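Local atomic coordinates of epoxide hydrolase (Aspergillus niger, PDB entry 3G02), a protein that probably hydrolyses epoxides to vicinal diols, as an alpha/beta-hydrolase fold enzyme evolved in the laboratory for enantioselectivity. Residues A[126-131]-A[383-388]; A[240-245]-A[349-354]; A[283-288]-A[373-378]; A[343-348]-A[367-372]. The protein carries 9 engineered substitutions. All blocks are in the same frame, centred on the assembly; numbering follows the deposited sequence.

Contact 1: A[126-131]-A[383-388]; sequences YPILQL and RELKTD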
loop_
_atom_site.group_PDB
_atom_site.type_symbol
_atom_site.label_atom_id
_atom_site.label_comp_id
_atom_site.label_asym_id
_atom_site.label_seq_id
_atom_site.Cartn_x
_atom_site.Cartn_y
_atom_site.Cartn_z
ATOM N N TYR A 126 -22.300 11.463 14.311
ATOM C CA TYR A 126 -23.764 11.510 14.266
ATOM C C TYR A 126 -24.448 10.777 15.433
ATOM O O TYR A 126 -25.374 11.329 16.019
ATOM C CB TYR A 126 -24.306 11.059 12.904
ATOM C CG TYR A 126 -24.507 12.205 11.923
ATOM C CD1 TYR A 126 -23.603 13.274 11.861
ATOM C CD2 TYR A 126 -25.595 12.213 11.050
ATOM C CE1 TYR A 126 -23.789 14.324 10.964
ATOM C CE2 TYR A 126 -25.782 13.255 10.147
ATOM C CZ TYR A 126 -24.880 14.305 10.115
ATOM O OH TYR A 126 -25.070 15.335 9.222
ATOM N N PRO A 127 -24.006 9.546 15.778
ATOM C CA PRO A 127 -24.584 8.934 16.982
ATOM C C PRO A 127 -24.505 9.816 18.233
ATOM O O PRO A 127 -25.481 9.889 18.986
ATOM C CB PRO A 127 -23.762 7.649 17.143
ATOM C CG PRO A 127 -23.437 7.281 15.730
ATOM C CD PRO A 127 -23.071 8.613 15.113
ATOM N N ILE A 128 -23.377 10.495 18.437
ATOM C CA ILE A 128 -23.232 11.408 19.578
ATOM C C ILE A 128 -24.140 12.639 19.449
ATOM O O ILE A 128 -24.792 13.040 20.417
ATOM C CB ILE A 128 -21.751 11.795 19.823
ATOM C CG1 ILE A 128 -21.004 10.604 20.436
ATOM C CG2 ILE A 128 -21.642 13.047 20.709
ATOM C CD1 ILE A 128 -19.509 10.795 20.591
ATOM N N LEU A 129 -24.196 13.229 18.259
ATOM C CA LEU A 129 -25.118 14.342 18.018
ATOM C C LEU A 129 -26.565 13.945 18.307
ATOM O O LEU A 129 -27.324 14.725 18.896
ATOM C CB LEU A 129 -24.977 14.886 16.590
ATOM C CG LEU A 129 -23.641 15.537 16.210
ATOM C CD1 LEU A 129 -23.746 16.124 14.811
ATOM C CD2 LEU A 129 -23.214 16.602 17.216
ATOM N N GLN A 130 -26.938 12.729 17.911
ATOM C CA GLN A 130 -28.289 12.222 18.148
ATOM C C GLN A 130 -28.595 12.130 19.641
ATOM O O GLN A 130 -29.670 12.543 20.082
ATOM C CB GLN A 130 -28.487 10.863 17.467
ATOM C CG GLN A 130 -29.893 10.265 17.649
ATOM C CD GLN A 130 -30.997 11.104 17.008
ATOM O OE1 GLN A 130 -30.789 11.755 15.982
ATOM N NE2 GLN A 130 -32.182 11.076 17.608
ATOM N N LEU A 131 -27.642 11.615 20.414
ATOM C CA LEU A 131 -27.808 11.526 21.860
ATOM C C LEU A 131 -28.047 12.910 22.461
ATOM O O LEU A 131 -28.953 13.087 23.276
ATOM C CB LEU A 131 -26.600 10.850 22.509
ATOM C CG LEU A 131 -26.379 9.362 22.215
ATOM C CD1 LEU A 131 -25.001 8.943 22.687
ATOM C CD2 LEU A 131 -27.460 8.485 22.850
ATOM N N ARG A 383 -22.028 6.524 23.615
ATOM C CA ARG A 383 -22.460 6.910 24.958
ATOM C C ARG A 383 -21.276 7.167 25.884
ATOM O O ARG A 383 -21.250 8.164 26.608
ATOM C CB ARG A 383 -23.388 5.855 25.555
ATOM C CG ARG A 383 -24.792 5.922 24.995
ATOM C CD ARG A 383 -25.684 4.813 25.540
ATOM N NE ARG A 383 -27.086 5.057 25.204
ATOM C CZ ARG A 383 -27.637 4.801 24.019
ATOM N NH1 ARG A 383 -26.910 4.289 23.033
ATOM N NH2 ARG A 383 -28.921 5.065 23.817
ATOM N N GLU A 384 -20.294 6.273 25.837
ATOM C CA GLU A 384 -19.104 6.381 26.671
ATOM C C GLU A 384 -18.283 7.621 26.323
ATOM O O GLU A 384 -17.865 8.367 27.211
ATOM C CB GLU A 384 -18.242 5.118 26.548
ATOM C CG GLU A 384 -18.799 3.895 27.274
ATOM C CD GLU A 384 -19.922 3.183 26.523
ATOM O OE1 GLU A 384 -20.180 3.488 25.332
ATOM O OE2 GLU A 384 -20.555 2.301 27.137
ATOM N N LEU A 385 -18.062 7.847 25.031
ATOM C CA LEU A 385 -17.279 9.000 24.604
ATOM C C LEU A 385 -17.988 10.314 24.944
ATOM O O LEU A 385 -17.359 11.253 25.438
ATOM C CB LEU A 385 -16.943 8.912 23.108
ATOM C CG LEU A 385 -15.913 9.934 22.595
ATOM C CD1 LEU A 385 -14.557 9.779 23.302
ATOM C CD2 LEU A 385 -15.746 9.845 21.084
ATOM N N LYS A 386 -19.296 10.363 24.692
ATOM C CA LYS A 386 -20.115 11.524 25.051
ATOM C C LYS A 386 -20.060 11.812 26.549
ATOM O O LYS A 386 -19.882 12.958 26.958
ATOM C CB LYS A 386 -21.566 11.316 24.611
ATOM C CG LYS A 386 -22.523 12.397 25.090
ATOM C CD LYS A 386 -23.891 12.219 24.481
ATOM C CE LYS A 386 -24.931 13.047 25.221
ATOM N NZ LYS A 386 -25.130 12.549 26.611
ATOM N N THR A 387 -20.225 10.768 27.357
ATOM C CA THR A 387 -20.206 10.907 28.811
ATOM C C THR A 387 -18.855 11.419 29.303
ATOM O O THR A 387 -18.799 12.308 30.156
ATOM C CB THR A 387 -20.589 9.577 29.496
ATOM O OG1 THR A 387 -21.952 9.267 29.176
ATOM C CG2 THR A 387 -20.439 9.657 31.015
ATOM N N ASP A 388 -17.772 10.870 28.751
ATOM C CA ASP A 388 -16.422 11.321 29.095
ATOM C C ASP A 388 -16.200 12.779 28.724
ATOM O O ASP A 388 -15.685 13.554 29.532
ATOM C CB ASP A 388 -15.364 10.463 28.401
ATOM C CG ASP A 388 -15.259 9.069 28.984
ATOM O OD1 ASP A 388 -16.037 8.724 29.905
ATOM O OD2 ASP A 388 -14.388 8.311 28.505
#
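L131 CG sits anti to its carbonyl carbon (chi1 -68°), while K386 CG is anti to the backbone N (chi1 173°). These settings lay the lysine chain against the leucine. K386 CD lies 3.6 Å from L131 CB. K386 NZ forms a salt bridge with E135, and K386 also makes a cation-pi contact with F132. R383 is extended from CG to NE and crosses L131 at about a right angle. Its guanidinium turns one face to L131 CD2, which sits 3.8 Å from R383 NH2. I128 adds a second apolar pair: its CD1 meets L385 CD2 at 3.9 Å. The two helices, 126-135 and 382-396, belong to the alpha/beta-hydrolase domain. Their segment axes cross at -63° and come within 9.7 Å. P382, at the start of the second helix, also packs on I128 and P127. The helices thus meet by apolar packing. Both basic residues lay methylenes on L131, R383 adds its guanidinium face, and the lysine charge is paired beside the contact.

Contact 2: A[240-245]-A[349-354]; sequences ARMEKF and DLVPVP. Engineered in segment 349-354: V351 (natural residue Cys).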
loop_
_atom_site.group_PDB
_atom_site.type_symbol
_atom_site.label_atom_id
_atom_site.label_comp_id
_atom_site.label_asym_id
_atom_site.label_seq_id
_atom_site.Cartn_x
_atom_site.Cartn_y
_atom_site.Cartn_z
ATOM N N ALA A 240 2.195 -4.363 23.364
ATOM C CA ALA A 240 2.348 -5.464 22.410
ATOM C C ALA A 240 1.440 -5.280 21.194
ATOM O O ALA A 240 1.875 -5.479 20.058
ATOM C CB ALA A 240 2.070 -6.801 23.086
ATOM N N ARG A 241 0.189 -4.893 21.437
ATOM C CA ARG A 241 -0.748 -4.613 20.340
ATOM C C ARG A 241 -0.269 -3.421 19.510
ATOM O O ARG A 241 -0.361 -3.439 18.275
ATOM C CB ARG A 241 -2.173 -4.404 20.863
ATOM C CG ARG A 241 -2.752 -5.641 21.555
ATOM C CD ARG A 241 -4.259 -5.541 21.788
ATOM N NE ARG A 241 -4.629 -4.407 22.637
ATOM C CZ ARG A 241 -4.608 -4.419 23.970
ATOM N NH1 ARG A 241 -4.233 -5.510 24.628
ATOM N NH2 ARG A 241 -4.963 -3.334 24.649
ATOM N N MET A 242 0.165 -2.360 20.191
ATOM C CA MET A 242 0.639 -1.141 19.528
ATOM C C MET A 242 1.794 -1.469 18.583
ATOM O O MET A 242 1.847 -1.010 17.439
ATOM C CB MET A 242 1.097 -0.126 20.574
ATOM C CG MET A 242 1.889 1.040 20.009
ATOM S SD MET A 242 2.838 1.870 21.286
ATOM C CE MET A 242 4.218 0.748 21.471
ATOM N N GLU A 243 2.723 -2.286 19.086
ATOM C CA GLU A 243 3.907 -2.719 18.334
ATOM C C GLU A 243 3.545 -3.552 17.102
ATOM O O GLU A 243 4.098 -3.326 16.022
ATOM C CB GLU A 243 4.875 -3.493 19.236
ATOM C CG GLU A 243 5.677 -2.625 20.201
ATOM C CD GLU A 243 6.482 -3.434 21.215
ATOM O OE1 GLU A 243 6.388 -4.681 21.221
ATOM O OE2 GLU A 243 7.209 -2.813 22.019
ATOM N N LYS A 244 2.626 -4.506 17.272
ATOM C CA LYS A 244 2.086 -5.279 16.147
ATOM C C LYS A 244 1.437 -4.361 15.111
ATOM O O LYS A 244 1.631 -4.546 13.902
ATOM C CB LYS A 244 1.088 -6.344 16.612
ATOM C CG LYS A 244 0.472 -7.124 15.450
ATOM C CD LYS A 244 -0.389 -8.273 15.903
ATOM C CE LYS A 244 -0.890 -9.064 14.701
ATOM N NZ LYS A 244 -1.722 -10.221 15.123
ATOM N N PHE A 245 0.676 -3.371 15.571
ATOM C CA PHE A 245 0.078 -2.417 14.644
ATOM C C PHE A 245 1.142 -1.648 13.864
ATOM O O PHE A 245 1.014 -1.446 12.654
ATOM C CB PHE A 245 -0.854 -1.432 15.352
ATOM C CG PHE A 245 -1.421 -0.386 14.432
ATOM C CD1 PHE A 245 -2.499 -0.685 13.599
ATOM C CD2 PHE A 245 -0.856 0.882 14.370
ATOM C CE1 PHE A 245 -3.014 0.274 12.732
ATOM C CE2 PHE A 245 -1.367 1.853 13.504
ATOM C CZ PHE A 245 -2.442 1.542 12.683
ATOM N N ASP A 349 -8.171 -0.003 20.593
ATOM C CA ASP A 349 -7.662 1.033 19.706
ATOM C C ASP A 349 -6.318 0.581 19.121
ATOM O O ASP A 349 -5.757 -0.430 19.547
ATOM C CB ASP A 349 -7.520 2.355 20.455
ATOM C CG ASP A 349 -7.738 3.564 19.561
ATOM O OD1 ASP A 349 -7.517 3.471 18.332
ATOM O OD2 ASP A 349 -8.122 4.622 20.089
ATOM N N LEU A 350 -5.813 1.329 18.146
ATOM C CA LEU A 350 -4.667 0.896 17.341
ATOM C C LEU A 350 -3.355 0.866 18.109
ATOM O O LEU A 350 -2.563 -0.064 17.964
ATOM C CB LEU A 350 -4.510 1.792 16.106
ATOM C CG LEU A 350 -5.774 2.018 15.272
ATOM C CD1 LEU A 350 -5.485 2.943 14.104
ATOM C CD2 LEU A 350 -6.322 0.684 14.788
ATOM N N VAL A 351 -3.133 1.891 18.924
ATOM C CA VAL A 351 -1.847 2.083 19.582
ATOM C C VAL A 351 -2.098 2.440 21.050
ATOM O O VAL A 351 -1.899 3.585 21.467
ATOM C CB VAL A 351 -0.989 3.136 18.833
ATOM C CG1 VAL A 351 -0.450 2.546 17.533
ATOM C CG2 VAL A 351 -1.795 4.397 18.526
ATOM N N PRO A 352 -2.562 1.449 21.836
ATOM C CA PRO A 352 -3.084 1.717 23.176
ATOM C C PRO A 352 -1.999 1.949 24.228
ATOM O O PRO A 352 -1.761 1.098 25.094
ATOM C CB PRO A 352 -3.941 0.481 23.480
ATOM C CG PRO A 352 -3.402 -0.603 22.614
ATOM C CD PRO A 352 -2.624 0.017 21.487
ATOM N N VAL A 353 -1.363 3.115 24.137
ATOM C CA VAL A 353 -0.352 3.554 25.096
ATOM C C VAL A 353 -1.011 3.846 26.448
ATOM O O VAL A 353 -2.165 4.280 26.491
ATOM C CB VAL A 353 0.449 4.790 24.582
ATOM C CG1 VAL A 353 1.336 4.397 23.413
ATOM C CG2 VAL A 353 -0.473 5.939 24.191
ATOM N N PRO A 354 -0.289 3.584 27.556
ATOM C CA PRO A 354 -0.878 3.695 28.890
ATOM C C PRO A 354 -0.955 5.130 29.415
ATOM O O PRO A 354 -0.307 6.029 28.874
ATOM C CB PRO A 354 0.088 2.879 29.749
ATOM C CG PRO A 354 1.402 3.079 29.099
ATOM C CD PRO A 354 1.120 3.152 27.617
HETATM O O HOH W 1 -5.252 -2.920 20.268
#
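In this alpha/beta-hydrolase fold, the loop 349-354 after strand 340-345 packs against helix 233-248. The tight part is apolar. L350 CB stands over the centre of the F245 ring, 3.8 Å from its centroid and 4° off the normal, a CH-pi contact. L350 CD1 reaches past it to F245 CZ at 3.6 Å. F245 has CG anti to the backbone N (chi1 177°), which carries the ring out to the loop. V351, an engineered residue, fits between two helix side chains: its CG1 is 3.6 Å from F245 CD2 and also touches M242 CG. M242 has CG anti to the backbone N (chi1 167°) and SD anti in turn to CA, so SD packs on V353 CG1 at 3.6 Å. P352, the centre of an inverse gamma turn, lays CD on M242 CB. At the start of the loop, D349 OD1 accepts from L350 N through its anti lone pair. The R241 side is looser and wetter. Its bent chain crosses P352 at about a right angle, with NH2 3.7 Å from P352 CG. A water in the guanidinium plane accepts from R241 NE at 2.9 Å and donates to D349 O at 2.6 Å.

Contact 3: A[283-288]-A[373-378]; sequences LQWVDK and GGHFAA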
loop_
_atom_site.group_PDB
_atom_site.type_symbol
_atom_site.label_atom_id
_atom_site.label_comp_id
_atom_site.label_asym_id
_atom_site.label_seq_id
_atom_site.Cartn_x
_atom_site.Cartn_y
_atom_site.Cartn_z
ATOM N N LEU A 283 -13.007 -3.447 9.334
ATOM C CA LEU A 283 -13.074 -4.795 9.891
ATOM C C LEU A 283 -12.092 -5.008 11.041
ATOM O O LEU A 283 -12.447 -5.581 12.073
ATOM C CB LEU A 283 -12.812 -5.836 8.801
ATOM C CG LEU A 283 -13.889 -6.027 7.735
ATOM C CD1 LEU A 283 -13.376 -6.981 6.670
ATOM C CD2 LEU A 283 -15.194 -6.542 8.337
ATOM N N GLN A 284 -10.853 -4.558 10.862
ATOM C CA GLN A 284 -9.783 -4.892 11.807
ATOM C C GLN A 284 -9.694 -3.976 13.017
ATOM O O GLN A 284 -9.176 -4.377 14.061
ATOM C CB GLN A 284 -8.426 -4.909 11.100
ATOM C CG GLN A 284 -8.286 -5.992 10.038
ATOM C CD GLN A 284 -6.856 -6.173 9.564
ATOM O OE1 GLN A 284 -5.955 -5.419 9.945
ATOM N NE2 GLN A 284 -6.638 -7.182 8.735
ATOM N N TRP A 285 -10.176 -2.745 12.874
ATOM C CA TRP A 285 -9.910 -1.711 13.868
ATOM C C TRP A 285 -10.966 -1.583 14.958
ATOM O O TRP A 285 -10.763 -0.858 15.931
ATOM C CB TRP A 285 -9.736 -0.372 13.169
ATOM C CG TRP A 285 -8.464 -0.238 12.394
ATOM C CD1 TRP A 285 -7.502 -1.195 12.189
ATOM C CD2 TRP A 285 -8.021 0.934 11.702
ATOM N NE1 TRP A 285 -6.474 -0.672 11.426
ATOM C CE2 TRP A 285 -6.773 0.629 11.113
ATOM C CE3 TRP A 285 -8.557 2.219 11.532
ATOM C CZ2 TRP A 285 -6.055 1.567 10.360
ATOM C CZ3 TRP A 285 -7.843 3.150 10.789
ATOM C CH2 TRP A 285 -6.606 2.816 10.209
ATOM N N VAL A 286 -12.087 -2.277 14.784
ATOM C CA VAL A 286 -13.189 -2.217 15.741
ATOM C C VAL A 286 -13.107 -3.339 16.772
ATOM O O VAL A 286 -12.387 -4.325 16.583
ATOM C CB VAL A 286 -14.571 -2.262 15.033
ATOM C CG1 VAL A 286 -14.757 -1.053 14.126
ATOM C CG2 VAL A 286 -14.753 -3.566 14.249
ATOM N N ASP A 287 -13.847 -3.173 17.865
ATOM C CA ASP A 287 -14.042 -4.244 18.831
ATOM C C ASP A 287 -15.143 -5.165 18.299
ATOM O O ASP A 287 -14.845 -6.224 17.741
ATOM C CB ASP A 287 -14.393 -3.661 20.203
ATOM C CG ASP A 287 -14.557 -4.723 21.277
ATOM O OD1 ASP A 287 -14.381 -5.931 20.989
ATOM O OD2 ASP A 287 -14.861 -4.332 22.422
ATOM N N LYS A 288 -16.400 -4.754 18.448
ATOM C CA LYS A 288 -17.524 -5.502 17.886
ATOM C C LYS A 288 -17.694 -5.125 16.413
ATOM O O LYS A 288 -17.584 -3.942 16.063
ATOM C CB LYS A 288 -18.815 -5.221 18.668
ATOM C CG LYS A 288 -18.732 -5.528 20.164
ATOM C CD LYS A 288 -18.828 -7.022 20.463
ATOM C CE LYS A 288 -18.612 -7.312 21.950
ATOM N NZ LYS A 288 -19.641 -6.667 22.822
ATOM N N GLY A 373 -14.513 -1.558 23.314
ATOM C CA GLY A 373 -14.454 -0.540 22.277
ATOM C C GLY A 373 -13.122 -0.514 21.556
ATOM O O GLY A 373 -12.061 -0.692 22.163
ATOM N N GLY A 374 -13.186 -0.284 20.249
ATOM C CA GLY A 374 -11.998 -0.207 19.414
ATOM C C GLY A 374 -11.670 1.209 18.983
ATOM O O GLY A 374 -11.910 2.175 19.712
ATOM N N HIS A 375 -11.131 1.324 17.775
ATOM C CA HIS A 375 -10.611 2.591 17.278
ATOM C C HIS A 375 -11.668 3.646 16.962
ATOM O O HIS A 375 -11.449 4.838 17.199
ATOM C CB HIS A 375 -9.762 2.338 16.036
ATOM C CG HIS A 375 -9.277 3.591 15.384
ATOM N ND1 HIS A 375 -8.274 4.365 15.921
ATOM C CD2 HIS A 375 -9.671 4.213 14.248
ATOM C CE1 HIS A 375 -8.062 5.408 15.138
ATOM N NE2 HIS A 375 -8.897 5.340 14.116
ATOM N N PHE A 376 -12.794 3.217 16.400
ATOM C CA PHE A 376 -13.837 4.143 15.983
ATOM C C PHE A 376 -14.760 4.468 17.161
ATOM O O PHE A 376 -15.955 4.157 17.140
ATOM C CB PHE A 376 -14.615 3.567 14.793
ATOM C CG PHE A 376 -13.784 3.398 13.541
ATOM C CD1 PHE A 376 -13.555 4.479 12.699
ATOM C CD2 PHE A 376 -13.238 2.166 13.205
ATOM C CE1 PHE A 376 -12.784 4.340 11.545
ATOM C CE2 PHE A 376 -12.478 2.011 12.048
ATOM C CZ PHE A 376 -12.253 3.102 11.216
ATOM N N ALA A 377 -14.193 5.107 18.184
ATOM C CA ALA A 377 -14.883 5.316 19.456
ATOM C C ALA A 377 -16.246 5.995 19.331
ATOM O O ALA A 377 -17.205 5.572 19.970
ATOM C CB ALA A 377 -13.997 6.076 20.423
ATOM N N ALA A 378 -16.328 7.038 18.510
ATOM C CA ALA A 378 -17.595 7.749 18.315
ATOM C C ALA A 378 -18.679 6.859 17.702
ATOM O O ALA A 378 -19.858 7.018 18.018
ATOM C CB ALA A 378 -17.386 9.007 17.480
#
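This contact holds the histidine loop of the alpha/beta-hydrolase fold against the turn that follows helix 271-284. H375 is a predicted catalytic residue, and its side chain touches D193, the predicted nucleophile. Two hydrogen bonds join the segments. H375 N donates to W285 O at 2.9 Å, nearly straight at 171° and in the carbonyl plane. G373 N donates to D287 OD2 at 2.9 Å, on the anti lone pair. E380 accepts from D287 N, G374 N and F376 N, so one carboxylate ties both segments together.

The aromatic contact is edge-to-face. The edge of W285 points to the face of H375, with centroids 5.1 Å apart and planes at 74°. W285 CE3 lies 3.5 Å from H375 CD2. H375 has CG anti to the backbone N (chi1 175°), so the two side chains run side by side, the imidazole presenting its face to the indole edge. H375 ND1 is hydrogen-bonded to D349 OD1, probably the acid partner of this histidine, which would favour a charged imidazole.

Apolar packing centres on F376, which touches W285 CB and V286 CG1. One face of its ring takes H375 CD2 over the centre. The backbone is tight at G374: a CB there would clash with W285 O and D287 N. Already D287 CB lies 3.6 Å from G374 N.

Contact 4: A[343-348]-A[367-372]; sequences FSFFPK and FRDHAE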
loop_
_atom_site.group_PDB
_atom_site.type_symbol
_atom_site.label_atom_id
_atom_site.label_comp_id
_atom_site.label_asym_id
_atom_site.label_seq_id
_atom_site.Cartn_x
_atom_site.Cartn_y
_atom_site.Cartn_z
ATOM N N PHE A 343 -8.162 12.426 28.472
ATOM C CA PHE A 343 -8.016 11.258 27.617
ATOM C C PHE A 343 -9.039 10.172 27.917
ATOM O O PHE A 343 -9.313 9.865 29.080
ATOM C CB PHE A 343 -6.601 10.689 27.716
ATOM C CG PHE A 343 -6.227 9.813 26.553
ATOM C CD1 PHE A 343 -5.680 10.370 25.397
ATOM C CD2 PHE A 343 -6.438 8.437 26.603
ATOM C CE1 PHE A 343 -5.343 9.566 24.316
ATOM C CE2 PHE A 343 -6.109 7.630 25.519
ATOM C CZ PHE A 343 -5.556 8.199 24.379
ATOM N N SER A 344 -9.599 9.600 26.850
ATOM C CA SER A 344 -10.455 8.420 26.943
ATOM C C SER A 344 -9.767 7.239 26.269
ATOM O O SER A 344 -9.484 7.274 25.066
ATOM C CB SER A 344 -11.817 8.675 26.300
ATOM O OG SER A 344 -12.571 9.608 27.048
ATOM N N PHE A 345 -9.508 6.203 27.061
ATOM C CA PHE A 345 -8.757 5.030 26.636
ATOM C C PHE A 345 -9.711 3.903 26.280
ATOM O O PHE A 345 -10.526 3.484 27.105
ATOM C CB PHE A 345 -7.812 4.588 27.766
ATOM C CG PHE A 345 -6.993 3.366 27.449
ATOM C CD1 PHE A 345 -5.668 3.488 27.030
ATOM C CD2 PHE A 345 -7.534 2.089 27.599
ATOM C CE1 PHE A 345 -4.900 2.358 26.752
ATOM C CE2 PHE A 345 -6.775 0.951 27.316
ATOM C CZ PHE A 345 -5.454 1.088 26.891
ATOM N N PHE A 346 -9.604 3.422 25.045
ATOM C CA PHE A 346 -10.332 2.242 24.593
ATOM C C PHE A 346 -9.323 1.147 24.240
ATOM O O PHE A 346 -8.354 1.407 23.525
ATOM C CB PHE A 346 -11.246 2.596 23.416
ATOM C CG PHE A 346 -12.321 3.580 23.776
ATOM C CD1 PHE A 346 -13.527 3.142 24.324
ATOM C CD2 PHE A 346 -12.126 4.949 23.600
ATOM C CE1 PHE A 346 -14.521 4.044 24.673
ATOM C CE2 PHE A 346 -13.122 5.862 23.946
ATOM C CZ PHE A 346 -14.321 5.407 24.482
ATOM N N PRO A 347 -9.533 -0.076 24.762
ATOM C CA PRO A 347 -8.470 -1.086 24.773
ATOM C C PRO A 347 -8.122 -1.671 23.408
ATOM O O PRO A 347 -6.987 -2.112 23.209
ATOM C CB PRO A 347 -9.035 -2.177 25.690
ATOM C CG PRO A 347 -10.501 -2.051 25.559
ATOM C CD PRO A 347 -10.777 -0.582 25.369
ATOM N N LYS A 348 -9.083 -1.680 22.487
ATOM C CA LYS A 348 -8.859 -2.249 21.158
ATOM C C LYS A 348 -8.567 -1.178 20.118
ATOM O O LYS A 348 -8.683 -1.408 18.911
ATOM C CB LYS A 348 -10.023 -3.153 20.741
ATOM C CG LYS A 348 -10.083 -4.430 21.563
ATOM C CD LYS A 348 -11.084 -5.421 21.021
ATOM C CE LYS A 348 -11.160 -6.637 21.932
ATOM N NZ LYS A 348 -12.123 -7.658 21.440
ATOM N N PHE A 367 -8.675 11.366 32.995
ATOM C CA PHE A 367 -8.424 10.099 32.318
ATOM C C PHE A 367 -9.554 9.130 32.613
ATOM O O PHE A 367 -9.982 8.991 33.760
ATOM C CB PHE A 367 -7.084 9.500 32.758
ATOM C CG PHE A 367 -6.689 8.261 31.998
ATOM C CD1 PHE A 367 -5.945 8.354 30.825
ATOM C CD2 PHE A 367 -7.059 6.998 32.454
ATOM C CE1 PHE A 367 -5.579 7.209 30.116
ATOM C CE2 PHE A 367 -6.697 5.849 31.754
ATOM C CZ PHE A 367 -5.954 5.957 30.585
ATOM N N ARG A 368 -10.041 8.470 31.567
ATOM C CA ARG A 368 -11.055 7.431 31.716
ATOM C C ARG A 368 -10.674 6.206 30.901
ATOM O O ARG A 368 -10.373 6.316 29.708
ATOM C CB ARG A 368 -12.436 7.928 31.271
ATOM C CG ARG A 368 -13.009 9.087 32.078
ATOM C CD ARG A 368 -13.684 8.634 33.367
ATOM N NE ARG A 368 -14.335 9.744 34.068
ATOM C CZ ARG A 368 -13.724 10.568 34.921
ATOM N NH1 ARG A 368 -12.433 10.424 35.197
ATOM N NH2 ARG A 368 -14.410 11.543 35.502
ATOM N N ASP A 369 -10.673 5.054 31.574
ATOM C CA ASP A 369 -10.498 3.741 30.957
ATOM C C ASP A 369 -11.855 3.171 30.569
ATOM O O ASP A 369 -12.876 3.526 31.169
ATOM C CB ASP A 369 -9.837 2.775 31.946
ATOM C CG ASP A 369 -8.321 2.813 31.894
ATOM O OD1 ASP A 369 -7.752 2.830 30.780
ATOM O OD2 ASP A 369 -7.695 2.803 32.973
ATOM N N HIS A 370 -11.869 2.288 29.573
ATOM C CA HIS A 370 -13.073 1.540 29.248
ATOM C C HIS A 370 -12.738 0.085 28.988
ATOM O O HIS A 370 -11.643 -0.234 28.521
ATOM C CB HIS A 370 -13.802 2.179 28.069
ATOM C CG HIS A 370 -14.256 3.576 28.348
ATOM N ND1 HIS A 370 -15.401 3.856 29.060
ATOM C CD2 HIS A 370 -13.692 4.771 28.054
ATOM C CE1 HIS A 370 -15.536 5.166 29.173
ATOM N NE2 HIS A 370 -14.512 5.743 28.571
ATOM N N ALA A 371 -13.684 -0.789 29.321
ATOM C CA ALA A 371 -13.488 -2.231 29.231
ATOM C C ALA A 371 -13.607 -2.753 27.804
ATOM O O ALA A 371 -13.053 -3.806 27.475
ATOM C CB ALA A 371 -14.471 -2.952 30.140
ATOM N N GLU A 372 -14.340 -2.023 26.965
ATOM C CA GLU A 372 -14.549 -2.426 25.574
ATOM C C GLU A 372 -14.550 -1.244 24.606
ATOM O O GLU A 372 -14.575 -0.081 25.020
ATOM C CB GLU A 372 -15.810 -3.290 25.414
ATOM C CG GLU A 372 -17.062 -2.812 26.134
ATOM C CD GLU A 372 -18.084 -3.932 26.341
ATOM O OE1 GLU A 372 -17.987 -4.980 25.667
ATOM O OE2 GLU A 372 -18.992 -3.764 27.183
#
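S344 OG is the best-held polar atom here, gripped by two hydrogen-bond partners, D388 OD2 and H213 NE2. It sits on the parallel edge of the alpha/beta-hydrolase sheet, where strands 340-345 and 362-369 form a beta-alpha-beta unit. F345 N donates to R368 O at 2.8 Å and 177°, nearly along the C=O axis, and S344 CA adds a longer CA-H...O contact to the same oxygen. R368 N returns a bond to F343 O at 2.9 Å. The H370 N to F345 O bond is weak at 3.1 Å.

F343, F345 and F367 share one face of the sheet. Each has CG anti to its backbone N, so the side chains run alongside one another. F367 CZ touches F345 CB at 3.6 Å, and F343 CD2 meets F367 CE1. D369 OD1 comes 3.3 Å from F345 CD2, with the carboxylate and ring planes near perpendicular. The other face carries S344 and R368. H370 NE2 bonds to D388 OD2 of helix 382-396, which fixes the imidazole. The H370 ring lies nearly parallel to F346 but slid aside, with centroids 4.7 Å apart. P347 closes the end, its CD resting 3.3 Å from H370 O.

How the contacts relate
Contacts 1 and 3 are buried, while contacts 2 and 4 are only partly so. Contact 4 is the sole one built on strand pairing, and its backbone bonds lie at the sheet edge. Contact 1 joins two helices by carbon packing. Contact 2 sets a loop on a helix, also mostly by carbon. Contact 3 joins two loop regions by hydrogen bonds and rings at the predicted active site. The loop of contact 2 follows directly on the first segment of contact 4, and the histidine loop of contact 3 follows the second. D388 links contact 1 to contact 4. Contacts 2 and 3 lie against the predicted catalytic residues; contacts 1 and 4 stand further back.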